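Local coordinates for NK CELL activating receptor (Homo sapiens, PDB 1HKF), which is an activating receptor of natural killer cells, represented by its extracellular V-type immunoglobulin domain, and may increase the efficiency of tumour cell lysis, at residues E49-A52 / L53-I56; I103-S107 / D108-S112. All coordinates share one frame; numbering follows the deposited sequence.

Contact 1. Residues E49-A52 / L53-I56; sequences EASA and LVCI
A50 and S51 give their backbone N-H groups to one acceptor, the carbonyl oxygen of V54. The bond from A50 N to V54 O is short and nearly straight, 2.7 Å and 169° at the hydrogen, but its donor is tilted out of the carbonyl plane; S51 N, 3.2 Å from V54 O, lies in that plane on a lone pair. The return bond from V54 N to S51 O is weak at 3.3 Å. A further grip comes from a side chain: S51 OG, turned between its own backbone N and carbonyl carbon (chi1 83°), accepts from L53 N at 3.1 Å and ties down the turn.

Apolar contacts are few and lie at the surface. V54 CG1 stands anti to the backbone N (chi1 -174°) and reaches A50 CB at 4.1 Å, while CG1 and CD1 of I56 also touch this methyl.

E49 and C55 form a non-hydrogen-bonded antiparallel pair with both side chains on the same face, where C55 touches W100 and R102 of strand 97-104. There C55 SG closes a disulfide with C47, and the carboxylate of E49 makes a salt bridge to R116 and a hydrogen bond to W100.

A type I turn from S51 to V54 closes this hairpin between strands 43-49 and 54-61, the C-C' hairpin of the V-type immunoglobulin domain, and the pair A50-S51 opposite V54 is a classic beta bulge.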
loop_
_atom_site.group_PDB
_atom_site.type_symbol
_atom_site.label_atom_id
_atom_site.label_comp_id
_atom_site.label_asym_id
_atom_site.label_seq_id
_atom_site.Cartn_x
_atom_site.Cartn_y
_atom_site.Cartn_z
ATOM N N GLU A 49 6.949 2.274 -17.735
ATOM C CA GLU A 49 7.655 1.976 -18.985
ATOM C C GLU A 49 6.715 1.872 -20.151
ATOM O O GLU A 49 5.747 1.109 -20.080
ATOM C CB GLU A 49 8.394 0.639 -18.941
ATOM C CG GLU A 49 9.752 0.676 -18.332
ATOM C CD GLU A 49 10.395 -0.690 -18.204
ATOM O OE1 GLU A 49 11.343 -0.856 -17.434
ATOM O OE2 GLU A 49 9.895 -1.676 -18.948
ATOM N N ALA A 50 7.007 2.605 -21.224
ATOM C CA ALA A 50 6.211 2.522 -22.449
ATOM C C ALA A 50 7.033 1.711 -23.488
ATOM O O ALA A 50 6.472 1.046 -24.368
ATOM C CB ALA A 50 5.882 3.913 -22.979
ATOM N N SER A 51 8.361 1.748 -23.348
ATOM C CA SER A 51 9.293 1.055 -24.216
ATOM C C SER A 51 10.604 0.880 -23.440
ATOM O O SER A 51 10.725 1.351 -22.315
ATOM C CB SER A 51 9.538 1.842 -25.514
ATOM O OG SER A 51 10.512 2.851 -25.332
ATOM N N ALA A 52 11.596 0.204 -24.008
ATOM C CA ALA A 52 12.858 -0.005 -23.266
ATOM C C ALA A 52 13.582 1.301 -23.066
ATOM O O ALA A 52 14.525 1.390 -22.270
ATOM C CB ALA A 52 13.770 -0.961 -24.000
ATOM N N LEU A 53 13.135 2.288 -23.786
ATOM C CA LEU A 53 13.845 3.515 -23.603
ATOM C C LEU A 53 12.929 4.702 -23.370
ATOM O O LEU A 53 13.351 5.854 -23.555
ATOM C CB LEU A 53 14.728 3.809 -24.817
ATOM C CG LEU A 53 15.874 2.829 -25.074
ATOM C CD1 LEU A 53 16.591 3.168 -26.372
ATOM C CD2 LEU A 53 16.852 2.826 -23.910
ATOM N N VAL A 54 11.676 4.456 -22.973
ATOM C CA VAL A 54 10.680 5.500 -22.658
ATOM C C VAL A 54 9.923 5.126 -21.394
ATOM O O VAL A 54 9.282 4.088 -21.331
ATOM C CB VAL A 54 9.680 5.666 -23.794
ATOM C CG1 VAL A 54 8.738 6.828 -23.544
ATOM C CG2 VAL A 54 10.394 5.857 -25.123
ATOM N N CYS A 55 10.000 6.003 -20.393
ATOM C CA CYS A 55 9.306 5.819 -19.126
ATOM C C CYS A 55 8.546 7.122 -18.958
ATOM O O CYS A 55 9.152 8.175 -18.729
ATOM C CB CYS A 55 10.295 5.626 -17.965
ATOM S SG CYS A 55 9.533 4.912 -16.427
ATOM N N ILE A 56 7.226 7.047 -19.079
ATOM C CA ILE A 56 6.319 8.188 -18.953
ATOM C C ILE A 56 6.111 8.620 -17.488
ATOM O O ILE A 56 5.687 7.813 -16.632
ATOM C CB ILE A 56 4.995 7.791 -19.551
ATOM C CG1 ILE A 56 5.243 7.407 -21.014
ATOM C CG2 ILE A 56 3.954 8.891 -19.325
ATOM C CD1 ILE A 56 4.036 7.518 -21.879
#

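Contact 2. Residues I103-S107 / D108-S112; sequences IYRPS and DNSVS
R105 runs extended from CG to NE alongside S110 and ends over S112. CB of S112 lies 3.3 Å above one face of the guanidinium, offset toward the rim, while S110 OG and a water meet the edge. The separation of R105 NH1 and S110 OG, 2.4 Å, is too short to trust; the water bridges NH1 to V111 O.

S110 OG, placed between its own N and carbonyl carbon (chi1 67°), also donates to D108 OD1 at 2.7 Å, on the syn side of the carboxylate. The same oxygen takes S110 N from above the carboxylate plane, making an Asx turn.

Y104 and N109 lie side by side and point the same way, ring and amide planes 13° apart. N109 O sits at the ring edge, 3.7 Å from CD1 of Y104, and V111 CG2 approaches CE1 of Y104 at 3.8 Å. A second water links N109 OD1 to R105 O.

Backbone bonds link R105 N to S110 O, N109 N to R105 O and S112 N to I103 O. Y104 and V111 form a non-hydrogen-bonded antiparallel pair, side chains on the same face.

This F-G loop, at the position of CDR3 in antibody variable domains, joins strands 97-104 and 111-121 of a hairpin; Y104 bonds through its backbone to K43 of strand 43-49, and E42, just before that strand, receives the hydroxyl of S112 and touches I103, R105 and P106.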
loop_
_atom_site.group_PDB
_atom_site.type_symbol
_atom_site.label_atom_id
_atom_site.label_comp_id
_atom_site.label_asym_id
_atom_site.label_seq_id
_atom_site.Cartn_x
_atom_site.Cartn_y
_atom_site.Cartn_z
ATOM N N ILE A 103 15.254 8.924 -9.058
ATOM C CA ILE A 103 15.780 10.025 -8.244
ATOM C C ILE A 103 16.763 10.753 -9.181
ATOM O O ILE A 103 17.693 10.133 -9.705
ATOM C CB ILE A 103 16.516 9.459 -7.030
ATOM C CG1 ILE A 103 15.595 8.502 -6.292
ATOM C CG2 ILE A 103 16.991 10.558 -6.154
ATOM C CD1 ILE A 103 16.183 7.907 -5.034
ATOM N N TYR A 104 16.500 12.042 -9.394
ATOM C CA TYR A 104 17.204 12.936 -10.337
ATOM C C TYR A 104 18.140 13.954 -9.667
ATOM O O TYR A 104 17.773 14.613 -8.682
ATOM C CB TYR A 104 16.178 13.702 -11.168
ATOM C CG TYR A 104 15.184 12.815 -11.861
ATOM C CD1 TYR A 104 15.485 12.253 -13.103
ATOM C CD2 TYR A 104 13.942 12.510 -11.268
ATOM C CE1 TYR A 104 14.583 11.407 -13.742
ATOM C CE2 TYR A 104 13.026 11.655 -11.892
ATOM C CZ TYR A 104 13.357 11.105 -13.128
ATOM O OH TYR A 104 12.481 10.244 -13.744
ATOM N N ARG A 105 19.343 14.090 -10.210
ATOM C CA ARG A 105 20.363 15.018 -9.687
ATOM C C ARG A 105 20.062 16.487 -10.084
ATOM O O ARG A 105 19.538 16.747 -11.176
ATOM C CB ARG A 105 21.788 14.562 -10.139
ATOM C CG ARG A 105 22.247 13.186 -9.620
ATOM C CD ARG A 105 23.764 13.014 -9.722
ATOM N NE ARG A 105 24.218 11.632 -9.508
ATOM C CZ ARG A 105 24.202 10.681 -10.441
ATOM N NH1 ARG A 105 23.766 10.960 -11.666
ATOM N NH2 ARG A 105 24.620 9.463 -10.154
ATOM N N PRO A 106 20.403 17.414 -9.184
ATOM C CA PRO A 106 20.119 18.837 -9.485
ATOM C C PRO A 106 20.792 19.311 -10.717
ATOM O O PRO A 106 20.216 19.767 -11.707
ATOM C CB PRO A 106 20.581 19.556 -8.216
ATOM C CG PRO A 106 20.414 18.546 -7.131
ATOM C CD PRO A 106 20.833 17.228 -7.722
ATOM N N SER A 107 22.092 19.141 -10.564
ATOM C CA SER A 107 23.110 19.465 -11.500
ATOM C C SER A 107 22.752 19.156 -12.927
ATOM O O SER A 107 22.922 20.014 -13.802
ATOM C CB SER A 107 24.417 18.783 -11.086
ATOM O OG SER A 107 24.620 17.579 -11.806
ATOM N N ASP A 108 22.250 17.967 -13.228
ATOM C CA ASP A 108 21.952 17.753 -14.645
ATOM C C ASP A 108 20.723 16.871 -14.953
ATOM O O ASP A 108 20.529 16.463 -16.105
ATOM C CB ASP A 108 23.186 17.139 -15.311
ATOM C CG ASP A 108 23.533 15.769 -14.758
ATOM O OD1 ASP A 108 22.895 15.317 -13.789
ATOM O OD2 ASP A 108 24.467 15.143 -15.311
ATOM N N ASN A 109 19.916 16.555 -13.936
ATOM C CA ASN A 109 18.752 15.724 -14.134
ATOM C C ASN A 109 19.138 14.295 -14.484
ATOM O O ASN A 109 18.361 13.573 -15.064
ATOM C CB ASN A 109 17.857 16.304 -15.230
ATOM C CG ASN A 109 16.398 15.997 -14.977
ATOM O OD1 ASN A 109 15.910 16.271 -13.874
ATOM N ND2 ASN A 109 15.694 15.399 -15.969
ATOM N N SER A 110 20.341 13.875 -14.121
ATOM C CA SER A 110 20.750 12.514 -14.397
ATOM C C SER A 110 20.199 11.658 -13.260
ATOM O O SER A 110 19.993 12.141 -12.145
ATOM C CB SER A 110 22.287 12.406 -14.443
ATOM O OG SER A 110 22.874 12.649 -13.166
ATOM N N VAL A 111 20.015 10.373 -13.515
ATOM C CA VAL A 111 19.445 9.505 -12.518
ATOM C C VAL A 111 20.481 8.906 -11.627
ATOM O O VAL A 111 21.368 8.188 -12.099
ATOM C CB VAL A 111 18.630 8.401 -13.216
ATOM C CG1 VAL A 111 18.057 7.402 -12.187
ATOM C CG2 VAL A 111 17.514 9.048 -14.043
ATOM N N SER A 112 20.375 9.168 -10.326
ATOM C CA SER A 112 21.335 8.636 -9.372
ATOM C C SER A 112 20.917 7.320 -8.757
ATOM O O SER A 112 21.729 6.611 -8.144
ATOM C CB SER A 112 21.568 9.641 -8.260
ATOM O OG SER A 112 20.406 9.868 -7.503
HETATM O O HOH W 1 23.958 8.426 -13.748
HETATM O O HOH W 2 16.602 17.909 -11.935
#

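Overall arrangement
Contacts 1 and 2 are both local hairpin closures at the surface, set at opposite ends of the same five-stranded sheet, with centres about 18 Å apart and nearest atoms about 6 Å apart. Contact 1 joins strand 43-49 to 54-61, an outermost strand of the sheet within this chain, and none of its residues is buried; contact 2 joins 97-104 to 111-121 and keeps two buried residues, I103 and Y104, at its base. Their chemistry differs accordingly: 49-56 is a tight turn governed by backbone bonds and a bulge, with one half of a disulfide, C55, in its second strand, whereas 103-112 is a longer loop organised by arginine, aspartate, serines and bridging waters. Strand 97-104 hydrogen-bonds to 43-49, so the two hairpins lie side by side.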